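Local coordinates for protein N-alpha-acetyltransferase 30 (PDB 6YGB) that transfers the acetyl group of acetyl-CoA to the N-terminal methionine of target proteins as the catalytic subunit of the NatC complex, at residues I3-L8 and H93-K98; I60-I65 and A85-Y90; F135-R140 and D150-I155. All coordinates share one frame; numbering follows the deposited sequence. Where two conformers were deposited one is given.

Contact 1. Residues I3-L8 and H93-K98; sequences IVYKPL and HGIAKK. With COA (coenzyme A), chain D.
The phenol ring of Y5 takes the aliphatic root of K98 over one face: K98 CG stands 3.8 Å from the centroid of the Y5 ring, 23° off the ring normal and displaced toward the rim, a CH-pi contact. Beyond the ring, Y5 OH ends against the first turn of helix 95-109, 3.5 Å from K98 CB and 3.6 Å from I95 CA, while Y5 CE2 meets the I95 CG2 branch at 3.9 Å. The loop and helix start facing Y5, residues 93-98, belong to the pyrophosphate-binding element of the GNAT fold, and strand 3-7, which pairs with strand 47-52, lies at the margin of the sheet within this chain. K98 reaches the ring with CG anti to its backbone N; a bend at chi2 (54°) then turns the chain away, and NZ forms a long, weak ion pair with E101.

The CG1 branch of I95 ends in CD1, 4.1 Å from I3 CD1, the two side chains crossing at about a right angle. The helix thus presents side chains to strand 3-7 and backbone N-H groups to coenzyme A. G94, at the N-cap position with positive phi, donates to COA O1A, and G92 N adds another bond. The positive end of the helix probably steadies the diphosphate, gripped further by A96 N to COA O4A at 3.0 Å and K97 N to COA O2A at 2.8 Å.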
loop_
_atom_site.group_PDB
_atom_site.type_symbol
_atom_site.label_atom_id
_atom_site.label_comp_id
_atom_site.label_asym_id
_atom_site.label_seq_id
_atom_site.Cartn_x
_atom_site.Cartn_y
_atom_site.Cartn_z
ATOM N N ILE A 3 4.209 35.834 20.693
ATOM C CA ILE A 3 4.894 34.910 19.792
ATOM C C ILE A 3 5.571 35.680 18.665
ATOM O O ILE A 3 4.957 36.538 18.019
ATOM C CB ILE A 3 3.916 33.862 19.233
ATOM C CG1 ILE A 3 3.212 33.146 20.380
ATOM C CG2 ILE A 3 4.654 32.862 18.379
ATOM C CD1 ILE A 3 4.152 32.408 21.292
ATOM N N VAL A 4 6.834 35.351 18.407
ATOM C CA VAL A 4 7.616 35.973 17.348
ATOM C C VAL A 4 8.119 34.878 16.423
ATOM O O VAL A 4 8.641 33.861 16.888
ATOM C CB VAL A 4 8.793 36.789 17.914
ATOM C CG1 VAL A 4 9.786 37.123 16.815
ATOM C CG2 VAL A 4 8.282 38.054 18.578
ATOM N N TYR A 5 7.961 35.083 15.120
ATOM C CA TYR A 5 8.419 34.138 14.111
ATOM C C TYR A 5 9.632 34.726 13.401
ATOM O O TYR A 5 9.623 35.899 13.015
ATOM C CB TYR A 5 7.301 33.822 13.118
ATOM C CG TYR A 5 5.998 33.449 13.794
ATOM C CD1 TYR A 5 5.093 34.427 14.183
ATOM C CD2 TYR A 5 5.679 32.122 14.055
ATOM C CE1 TYR A 5 3.909 34.097 14.808
ATOM C CE2 TYR A 5 4.493 31.781 14.682
ATOM C CZ TYR A 5 3.613 32.773 15.055
ATOM O OH TYR A 5 2.431 32.445 15.675
ATOM N N LYS A 6 10.671 33.912 13.236
ATOM C CA LYS A 6 11.943 34.372 12.698
ATOM C C LYS A 6 12.594 33.236 11.919
ATOM O O LYS A 6 12.315 32.059 12.172
ATOM C CB LYS A 6 12.880 34.861 13.811
ATOM C CG LYS A 6 12.896 33.962 15.037
ATOM C CD LYS A 6 13.933 34.407 16.077
ATOM C CE LYS A 6 13.672 35.817 16.596
ATOM N NZ LYS A 6 14.494 36.159 17.794
ATOM N N PRO A 7 13.457 33.564 10.962
ATOM C CA PRO A 7 14.168 32.527 10.209
ATOM C C PRO A 7 15.295 31.917 11.028
ATOM O O PRO A 7 15.798 32.504 11.989
ATOM C CB PRO A 7 14.727 33.289 8.998
ATOM C CG PRO A 7 13.953 34.575 8.952
ATOM C CD PRO A 7 13.647 34.895 10.376
ATOM N N LEU A 8 15.689 30.711 10.621
ATOM C CA LEU A 8 16.763 29.993 11.297
ATOM C C LEU A 8 18.103 30.691 11.102
ATOM O O LEU A 8 18.426 31.155 10.006
ATOM C CB LEU A 8 16.854 28.562 10.768
ATOM C CG LEU A 8 18.124 27.814 11.173
ATOM C CD1 LEU A 8 17.996 27.245 12.579
ATOM C CD2 LEU A 8 18.470 26.733 10.164
ATOM N N HIS A 93 -3.074 27.899 19.698
ATOM C CA HIS A 93 -2.982 29.352 19.615
ATOM C C HIS A 93 -2.665 29.845 18.208
ATOM O O HIS A 93 -2.260 31.001 18.041
ATOM C CB HIS A 93 -1.934 29.878 20.592
ATOM C CG HIS A 93 -2.302 29.682 22.026
ATOM N ND1 HIS A 93 -3.368 30.327 22.617
ATOM C CD2 HIS A 93 -1.749 28.909 22.989
ATOM C CE1 HIS A 93 -3.454 29.960 23.882
ATOM N NE2 HIS A 93 -2.483 29.101 24.134
ATOM N N GLY A 94 -2.838 29.000 17.194
ATOM C CA GLY A 94 -2.575 29.434 15.835
ATOM C C GLY A 94 -1.117 29.535 15.460
ATOM O O GLY A 94 -0.788 30.147 14.447
ATOM N N ILE A 95 -0.228 28.944 16.256
ATOM C CA ILE A 95 1.206 29.057 15.994
ATOM C C ILE A 95 1.596 28.226 14.778
ATOM O O ILE A 95 2.306 28.701 13.884
ATOM C CB ILE A 95 2.017 28.650 17.239
ATOM C CG1 ILE A 95 1.656 29.552 18.420
ATOM C CG2 ILE A 95 3.506 28.709 16.944
ATOM C CD1 ILE A 95 2.258 29.097 19.718
ATOM N N ALA A 96 1.150 26.967 14.734
ATOM C CA ALA A 96 1.463 26.112 13.595
ATOM C C ALA A 96 0.922 26.699 12.301
ATOM O O ALA A 96 1.613 26.699 11.275
ATOM C CB ALA A 96 0.899 24.710 13.813
ATOM N N LYS A 97 -0.313 27.207 12.332
ATOM C CA LYS A 97 -0.886 27.832 11.144
ATOM C C LYS A 97 -0.015 28.980 10.660
ATOM O O LYS A 97 0.240 29.113 9.459
ATOM C CB LYS A 97 -2.301 28.328 11.433
ATOM C CG LYS A 97 -2.907 29.135 10.297
ATOM C CD LYS A 97 -4.376 29.436 10.545
ATOM C CE LYS A 97 -4.984 30.203 9.379
ATOM N NZ LYS A 97 -6.456 30.364 9.523
ATOM N N LYS A 98 0.458 29.815 11.581
ATOM C CA LYS A 98 1.307 30.930 11.187
ATOM C C LYS A 98 2.638 30.438 10.631
ATOM O O LYS A 98 3.175 31.031 9.690
ATOM C CB LYS A 98 1.528 31.865 12.374
ATOM C CG LYS A 98 1.935 33.262 11.958
ATOM C CD LYS A 98 0.925 33.824 10.973
ATOM C CE LYS A 98 1.318 35.207 10.499
ATOM N NZ LYS A 98 0.326 35.742 9.526
HETATM N N1A COA D . -8.392 19.224 15.682
HETATM C C2A COA D . -8.744 19.576 14.419
HETATM N N3A COA D . -8.083 20.591 13.781
HETATM C C4A COA D . -7.090 21.246 14.398
HETATM C C5A COA D . -6.741 20.900 15.646
HETATM C C6A COA D . -7.413 19.869 16.287
HETATM N N6A COA D . -7.450 19.117 17.568
HETATM N N7A COA D . -5.726 21.691 16.049
HETATM C C8A COA D . -5.434 22.536 15.053
HETATM N N9A COA D . -6.273 22.256 14.053
HETATM C C1B COA D . -6.512 22.693 12.832
HETATM C C2B COA D . -7.775 23.560 12.791
HETATM O O2B COA D . -8.181 23.746 11.396
HETATM C C3B COA D . -7.341 24.714 13.293
HETATM O O3B COA D . -8.287 25.774 13.026
HETATM P P3B COA D . -9.623 25.919 13.959
HETATM O O7A COA D . -9.355 26.912 15.075
HETATM O O8A COA D . -10.770 26.416 13.113
HETATM O O9A COA D . -10.007 24.595 14.572
HETATM C C4B COA D . -5.917 24.924 12.510
HETATM O O4B COA D . -5.385 23.725 12.415
HETATM C C5B COA D . -4.981 25.856 13.266
HETATM O O5B COA D . -4.346 25.123 14.338
HETATM P P1A COA D . -2.961 25.740 15.119
HETATM O O1A COA D . -3.375 26.365 16.447
HETATM O O2A COA D . -2.301 26.765 14.246
HETATM O O3A COA D . -1.886 24.508 15.393
HETATM P P2A COA D . -1.028 24.227 16.788
HETATM O O4A COA D . 0.073 25.260 16.962
HETATM O O5A COA D . -1.954 24.276 17.976
HETATM O O6A COA D . -0.378 22.702 16.634
HETATM C CBP COA D . 0.021 20.732 15.186
HETATM C CCP COA D . -0.926 21.907 15.624
HETATM C CDP COA D . -0.767 19.817 14.163
HETATM C CEP COA D . 1.292 21.295 14.477
HETATM C CAP COA D . 0.439 19.907 16.431
HETATM O OAP COA D . -0.500 18.948 16.689
HETATM C C9P COA D . 1.796 19.245 16.195
HETATM O O9P COA D . 2.752 19.635 16.792
HETATM N N8P COA D . 1.928 18.142 15.248
HETATM C C7P COA D . 3.239 17.517 15.033
HETATM C C6P COA D . 3.118 16.308 14.083
HETATM C C5P COA D . 2.360 16.687 12.834
HETATM O O5P COA D . 1.183 16.664 12.845
HETATM N N4P COA D . 3.080 17.074 11.602
HETATM C C3P COA D . 2.313 17.449 10.366
HETATM C C2P COA D . 2.847 16.684 9.122
HETATM S S1P COA D . 3.983 17.734 8.130
#

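Contact 2. Residues I60-I65 and A85-Y90. With COA (coenzyme A), chain D.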
loop_
_atom_site.group_PDB
_atom_site.type_symbol
_atom_site.label_atom_id
_atom_site.label_comp_id
_atom_site.label_asym_id
_atom_site.label_seq_id
_atom_site.Cartn_x
_atom_site.Cartn_y
_atom_site.Cartn_z
ATOM N N ILE A 60 14.066 30.788 23.429
ATOM C CA ILE A 60 13.872 29.368 23.137
ATOM C C ILE A 60 12.726 29.199 22.146
ATOM O O ILE A 60 11.697 29.885 22.259
ATOM C CB ILE A 60 13.631 28.563 24.428
ATOM C CG1 ILE A 60 13.850 27.066 24.185
ATOM C CG2 ILE A 60 12.231 28.791 24.987
ATOM C CD1 ILE A 60 13.783 26.229 25.462
ATOM N N PRO A 61 12.867 28.324 21.149
ATOM C CA PRO A 61 11.785 28.130 20.174
ATOM C C PRO A 61 10.758 27.104 20.616
ATOM O O PRO A 61 11.113 25.973 20.957
ATOM C CB PRO A 61 12.527 27.652 18.922
ATOM C CG PRO A 61 13.729 26.966 19.458
ATOM C CD PRO A 61 14.120 27.678 20.721
ATOM N N ILE A 62 9.479 27.484 20.600
ATOM C CA ILE A 62 8.401 26.589 21.008
ATOM C C ILE A 62 7.678 25.993 19.817
ATOM O O ILE A 62 6.882 25.061 19.989
ATOM C CB ILE A 62 7.399 27.310 21.932
ATOM C CG1 ILE A 62 7.056 28.705 21.386
ATOM C CG2 ILE A 62 7.970 27.398 23.331
ATOM C CD1 ILE A 62 5.916 28.725 20.391
ATOM N N GLY A 63 7.911 26.509 18.627
ATOM C CA GLY A 63 7.392 25.913 17.412
ATOM C C GLY A 63 8.431 26.059 16.318
ATOM O O GLY A 63 9.279 26.963 16.349
ATOM N N CYS A 64 8.385 25.131 15.355
ATOM C CA CYS A 64 9.326 25.179 14.242
ATOM C C CYS A 64 8.753 24.457 13.024
ATOM O O CYS A 64 7.862 23.610 13.133
ATOM C CB CYS A 64 10.678 24.582 14.632
ATOM S SG CYS A 64 10.580 22.844 14.975
ATOM N N ILE A 65 9.257 24.829 11.850
ATOM C CA ILE A 65 8.855 24.214 10.589
ATOM C C ILE A 65 10.104 24.095 9.732
ATOM O O ILE A 65 10.962 24.983 9.747
ATOM C CB ILE A 65 7.738 25.015 9.880
ATOM C CG1 ILE A 65 7.212 24.248 8.668
ATOM C CG2 ILE A 65 8.225 26.409 9.489
ATOM C CD1 ILE A 65 6.050 24.912 8.010
ATOM N N ALA A 85 6.434 21.197 14.195
ATOM C CA ALA A 85 6.228 20.874 15.599
ATOM C C ALA A 85 5.905 22.137 16.385
ATOM O O ALA A 85 6.505 23.191 16.158
ATOM C CB ALA A 85 7.457 20.183 16.201
ATOM N N VAL A 86 4.961 22.019 17.314
ATOM C CA VAL A 86 4.623 23.086 18.247
ATOM C C VAL A 86 4.609 22.485 19.643
ATOM O O VAL A 86 4.059 21.398 19.844
ATOM C CB VAL A 86 3.265 23.740 17.914
ATOM C CG1 VAL A 86 2.757 24.566 19.088
ATOM C CG2 VAL A 86 3.389 24.616 16.679
ATOM N N GLU A 87 5.226 23.180 20.596
ATOM C CA GLU A 87 5.328 22.668 21.956
ATOM C C GLU A 87 3.942 22.435 22.543
ATOM O O GLU A 87 2.982 23.146 22.234
ATOM C CB GLU A 87 6.122 23.637 22.832
ATOM C CG GLU A 87 6.545 23.061 24.172
ATOM C CD GLU A 87 7.965 23.445 24.553
ATOM O OE1 GLU A 87 8.684 24.003 23.697
ATOM O OE2 GLU A 87 8.362 23.187 25.709
ATOM N N SER A 88 3.848 21.419 23.405
ATOM C CA SER A 88 2.552 20.973 23.910
ATOM C C SER A 88 1.836 22.077 24.681
ATOM O O SER A 88 0.605 22.178 24.635
ATOM C CB SER A 88 2.737 19.742 24.795
ATOM O OG SER A 88 3.604 20.025 25.878
ATOM N N THR A 89 2.587 22.906 25.405
ATOM C CA THR A 89 1.963 23.979 26.172
ATOM C C THR A 89 1.398 25.069 25.268
ATOM O O THR A 89 0.472 25.783 25.672
ATOM C CB THR A 89 2.970 24.581 27.157
ATOM O OG1 THR A 89 4.234 24.754 26.503
ATOM C CG2 THR A 89 3.148 23.673 28.358
ATOM N N TYR A 90 1.923 25.206 24.052
ATOM C CA TYR A 90 1.550 26.301 23.166
ATOM C C TYR A 90 0.588 25.885 22.060
ATOM O O TYR A 90 0.343 26.672 21.143
ATOM C CB TYR A 90 2.803 26.934 22.559
ATOM C CG TYR A 90 3.607 27.743 23.550
ATOM C CD1 TYR A 90 4.460 27.123 24.453
ATOM C CD2 TYR A 90 3.509 29.128 23.585
ATOM C CE1 TYR A 90 5.193 27.861 25.368
ATOM C CE2 TYR A 90 4.240 29.874 24.493
ATOM C CZ TYR A 90 5.081 29.236 25.380
ATOM O OH TYR A 90 5.809 29.978 26.281
HETATM N N1A COA D . -8.392 19.224 15.682
HETATM C C2A COA D . -8.744 19.576 14.419
HETATM N N3A COA D . -8.083 20.591 13.781
HETATM C C4A COA D . -7.090 21.246 14.398
HETATM C C5A COA D . -6.741 20.900 15.646
HETATM C C6A COA D . -7.413 19.869 16.287
HETATM N N6A COA D . -7.450 19.117 17.568
HETATM N N7A COA D . -5.726 21.691 16.049
HETATM C C8A COA D . -5.434 22.536 15.053
HETATM N N9A COA D . -6.273 22.256 14.053
HETATM C C1B COA D . -6.512 22.693 12.832
HETATM C C2B COA D . -7.775 23.560 12.791
HETATM O O2B COA D . -8.181 23.746 11.396
HETATM C C3B COA D . -7.341 24.714 13.293
HETATM O O3B COA D . -8.287 25.774 13.026
HETATM P P3B COA D . -9.623 25.919 13.959
HETATM O O7A COA D . -9.355 26.912 15.075
HETATM O O8A COA D . -10.770 26.416 13.113
HETATM O O9A COA D . -10.007 24.595 14.572
HETATM C C4B COA D . -5.917 24.924 12.510
HETATM O O4B COA D . -5.385 23.725 12.415
HETATM C C5B COA D . -4.981 25.856 13.266
HETATM O O5B COA D . -4.346 25.123 14.338
HETATM P P1A COA D . -2.961 25.740 15.119
HETATM O O1A COA D . -3.375 26.365 16.447
HETATM O O2A COA D . -2.301 26.765 14.246
HETATM O O3A COA D . -1.886 24.508 15.393
HETATM P P2A COA D . -1.028 24.227 16.788
HETATM O O4A COA D . 0.073 25.260 16.962
HETATM O O5A COA D . -1.954 24.276 17.976
HETATM O O6A COA D . -0.378 22.702 16.634
HETATM C CBP COA D . 0.021 20.732 15.186
HETATM C CCP COA D . -0.926 21.907 15.624
HETATM C CDP COA D . -0.767 19.817 14.163
HETATM C CEP COA D . 1.292 21.295 14.477
HETATM C CAP COA D . 0.439 19.907 16.431
HETATM O OAP COA D . -0.500 18.948 16.689
HETATM C C9P COA D . 1.796 19.245 16.195
HETATM O O9P COA D . 2.752 19.635 16.792
HETATM N N8P COA D . 1.928 18.142 15.248
HETATM C C7P COA D . 3.239 17.517 15.033
HETATM C C6P COA D . 3.118 16.308 14.083
HETATM C C5P COA D . 2.360 16.687 12.834
HETATM O O5P COA D . 1.183 16.664 12.845
HETATM N N4P COA D . 3.080 17.074 11.602
HETATM C C3P COA D . 2.313 17.449 10.366
HETATM C C2P COA D . 2.847 16.684 9.122
HETATM S S1P COA D . 3.983 17.734 8.130
#
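I62 enters the contact with its CB above the ring of Y90, 3.9 Å from Y90 CD1. From there the side chain forks. CG2 drops between two neighbours, lying 3.5 Å from Y90 CE1 and near E87 OE1, which borders the isoleucine where E87, bent at chi2, crosses it at about a right angle. CG1 takes the position between the backbone N and the carbonyl carbon (chi1 45°), which sets it over the centre of the Y90 ring, 4.1 Å from the centroid and 7° off the normal, a CH-pi contact with the face. At the tip, CD1 continues across the same ring, 4.0 Å from Y90 CD2. The phenol is fixed at its far end by a hydrogen bond between Y90 OH and D52 OD2.

The two backbones belong to an antiparallel hairpin, strands 61-72 and 76-86, in the GNAT sheet. On the other flank of the first strand, I62 and G63 both face A50 in a classic beta bulge, where the chain turns a corner at I62. C64 and A85 form a hydrogen-bonded pair: C64 N donates a hydrogen bond to A85 O at 2.8 Å, and A85 N donates one to C64 O. E87 N donates a hydrogen bond to I62 O past the end of the second strand. G63 and V86 form the non-hydrogen-bonded pair between them, and here the strands draw close, with G63 CA 3.1 Å from A85 O. V86 turns to the side of helix 95-109, whereas C64 and A85 turn to helix 13-26. The outward N-H of V86 is spent on the pantetheine arm of coenzyme A, in a rather long bond of 3.3 Å from V86 N to COA O9P.

Contact 3. Residues F135-R140 and D150-I155; sequences FIRMKR and DAFKLI
R140 and D150 join the two strands at one end by a salt bridge, R140 NE to D150 OD2 at 3.0 Å. The carboxylate oxygen uses its anti lone pair and lies in the guanidinium plane, although the two flat groups stand 85° apart. D150 OD1 accepts from R143 N, while R140 NH1 bonds to L457 O of the N-alpha-acetyltransferase 35 subunit and also passes 3.4 Å from F152 CZ, its guanidinium nearly perpendicular to the ring.

R137, extended from CG to NE, passes over one face of F152, its CD above the ring centre and 3.6 Å from the centroid, a CH-pi contact; the guanidinium leans only 23° from the ring plane. Its NE is engaged by E131 in a salt bridge and its NH1 by D458 O of the N-alpha-acetyltransferase 35 subunit. Both arginines beside F152 are thus bonded to that subunit.

Between the strands, I136 and I155 exchange both backbone bonds, that from I155 N to I136 O measuring 3.2 Å. The backbone of K153 bonds to two successive residues: K153 O accepts from M138 N at 2.8 Å and K153 N donates to K139 O. I155, on the same face of the sheet as K153, meets M138 CG with its CD1 at 3.5 Å. With strand 151-157 placed between strands 114-120 and 136-141, this is the C-terminal beta hairpin of the GNAT fold.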
loop_
_atom_site.group_PDB
_atom_site.type_symbol
_atom_site.label_atom_id
_atom_site.label_comp_id
_atom_site.label_asym_id
_atom_site.label_seq_id
_atom_site.Cartn_x
_atom_site.Cartn_y
_atom_site.Cartn_z
ATOM N N PHE A 135 -4.881 22.904 0.367
ATOM C CA PHE A 135 -4.336 21.588 0.063
ATOM C C PHE A 135 -5.466 20.603 -0.223
ATOM O O PHE A 135 -6.544 20.670 0.372
ATOM C CB PHE A 135 -3.498 21.071 1.236
ATOM C CG PHE A 135 -2.100 21.639 1.312
ATOM C CD1 PHE A 135 -1.041 20.991 0.694
ATOM C CD2 PHE A 135 -1.835 22.789 2.039
ATOM C CE1 PHE A 135 0.253 21.490 0.780
ATOM C CE2 PHE A 135 -0.544 23.297 2.129
ATOM C CZ PHE A 135 0.503 22.645 1.500
ATOM N N ILE A 136 -5.217 19.687 -1.157
ATOM C CA ILE A 136 -6.128 18.581 -1.417
ATOM C C ILE A 136 -5.316 17.297 -1.449
ATOM O O ILE A 136 -4.101 17.304 -1.649
ATOM C CB ILE A 136 -6.933 18.747 -2.727
ATOM C CG1 ILE A 136 -5.995 18.913 -3.921
ATOM C CG2 ILE A 136 -7.922 19.899 -2.611
ATOM C CD1 ILE A 136 -6.715 19.047 -5.240
ATOM N N ARG A 137 -6.007 16.187 -1.241
ATOM C CA ARG A 137 -5.371 14.880 -1.183
ATOM C C ARG A 137 -5.181 14.343 -2.598
ATOM O O ARG A 137 -6.152 14.187 -3.344
ATOM C CB ARG A 137 -6.223 13.930 -0.344
ATOM C CG ARG A 137 -6.697 14.568 0.948
ATOM C CD ARG A 137 -7.605 13.660 1.756
ATOM N NE ARG A 137 -8.153 14.371 2.907
ATOM C CZ ARG A 137 -9.138 13.913 3.671
ATOM N NH1 ARG A 137 -9.690 12.737 3.410
ATOM N NH2 ARG A 137 -9.571 14.634 4.693
ATOM N N MET A 138 -3.934 14.067 -2.972
ATOM C CA MET A 138 -3.637 13.554 -4.301
ATOM C C MET A 138 -3.299 12.074 -4.309
ATOM O O MET A 138 -3.186 11.489 -5.390
ATOM C CB MET A 138 -2.483 14.341 -4.933
ATOM C CG MET A 138 -2.817 15.788 -5.209
ATOM S SD MET A 138 -4.350 15.964 -6.140
ATOM C CE MET A 138 -3.907 15.162 -7.679
ATOM N N LYS A 139 -3.161 11.454 -3.143
ATOM C CA LYS A 139 -2.681 10.083 -3.077
ATOM C C LYS A 139 -2.910 9.544 -1.671
ATOM O O LYS A 139 -2.937 10.306 -0.699
ATOM C CB LYS A 139 -1.195 10.026 -3.445
ATOM C CG LYS A 139 -0.648 8.669 -3.801
ATOM C CD LYS A 139 0.787 8.834 -4.281
ATOM C CE LYS A 139 1.415 7.517 -4.669
ATOM N NZ LYS A 139 2.791 7.752 -5.179
ATOM N N ARG A 140 -3.091 8.228 -1.578
ATOM C CA ARG A 140 -3.158 7.531 -0.298
ATOM C C ARG A 140 -2.157 6.389 -0.345
ATOM O O ARG A 140 -2.166 5.596 -1.293
ATOM C CB ARG A 140 -4.573 7.004 -0.007
ATOM C CG ARG A 140 -4.745 6.402 1.394
ATOM C CD ARG A 140 -6.115 5.737 1.563
ATOM N NE ARG A 140 -6.328 5.197 2.908
ATOM C CZ ARG A 140 -7.162 5.723 3.801
ATOM N NH1 ARG A 140 -7.871 6.801 3.494
ATOM N NH2 ARG A 140 -7.298 5.172 4.997
ATOM N N ASP A 150 -2.231 4.535 7.271
ATOM C CA ASP A 150 -1.939 5.040 5.940
ATOM C C ASP A 150 -1.556 6.514 5.988
ATOM O O ASP A 150 -1.661 7.189 7.015
ATOM C CB ASP A 150 -3.141 4.860 5.010
ATOM C CG ASP A 150 -3.520 3.411 4.810
ATOM O OD1 ASP A 150 -2.793 2.525 5.306
ATOM O OD2 ASP A 150 -4.555 3.152 4.152
ATOM N N ALA A 151 -1.124 7.019 4.841
ATOM C CA ALA A 151 -0.792 8.422 4.685
ATOM C C ALA A 151 -1.623 9.025 3.571
ATOM O O ALA A 151 -2.091 8.319 2.676
ATOM C CB ALA A 151 0.689 8.622 4.361
ATOM N N PHE A 152 -1.813 10.333 3.652
ATOM C CA PHE A 152 -2.299 11.125 2.536
ATOM C C PHE A 152 -1.147 11.969 2.025
ATOM O O PHE A 152 -0.337 12.470 2.811
ATOM C CB PHE A 152 -3.457 12.041 2.937
ATOM C CG PHE A 152 -4.781 11.351 3.033
ATOM C CD1 PHE A 152 -5.188 10.458 2.057
ATOM C CD2 PHE A 152 -5.625 11.605 4.100
ATOM C CE1 PHE A 152 -6.413 9.826 2.144
ATOM C CE2 PHE A 152 -6.853 10.976 4.192
ATOM C CZ PHE A 152 -7.246 10.084 3.216
ATOM N N LYS A 153 -1.070 12.106 0.711
ATOM C CA LYS A 153 -0.156 13.035 0.072
ATOM C C LYS A 153 -0.961 14.278 -0.275
ATOM O O LYS A 153 -1.964 14.188 -0.994
ATOM C CB LYS A 153 0.464 12.409 -1.174
ATOM C CG LYS A 153 1.551 13.232 -1.852
ATOM C CD LYS A 153 2.146 12.455 -3.017
ATOM C CE LYS A 153 3.402 13.115 -3.542
ATOM N NZ LYS A 153 4.139 12.219 -4.471
ATOM N N LEU A 154 -0.544 15.422 0.258
ATOM C CA LEU A 154 -1.249 16.686 0.085
ATOM C C LEU A 154 -0.429 17.614 -0.800
ATOM O O LEU A 154 0.781 17.766 -0.592
ATOM C CB LEU A 154 -1.515 17.350 1.440
ATOM C CG LEU A 154 -2.267 16.512 2.474
ATOM C CD1 LEU A 154 -2.505 17.283 3.775
ATOM C CD2 LEU A 154 -3.578 16.034 1.892
ATOM N N ILE A 155 -1.088 18.242 -1.775
ATOM C CA ILE A 155 -0.434 19.170 -2.687
ATOM C C ILE A 155 -1.251 20.451 -2.766
ATOM O O ILE A 155 -2.481 20.409 -2.853
ATOM C CB ILE A 155 -0.229 18.548 -4.080
ATOM C CG1 ILE A 155 0.894 17.517 -4.012
ATOM C CG2 ILE A 155 0.129 19.613 -5.114
ATOM C CD1 ILE A 155 0.676 16.327 -4.890
#

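How the contacts relate
From the N terminus, strand 3-7 opens the first loop, which contact 1 closes at residues 93-98, tying this edge strand to the start of helix 95-109. Contact 2 lies wholly inside that loop, joining 60-65 to 85-90 across the hairpin of strands 61-72 and 76-86. The two are neighbours in space, centres 8 Å apart: I95 CD1 of contact 1 packs on I62 CD1 of contact 2 at 3.7 Å, and both reach coenzyme A. Contact 3 follows in series, closing the short loop between 135-140 and 150-155. It sits across the centre of the chain, its centre about 24 Å from that of contact 1, and ties the other margin of the same seven-stranded sheet.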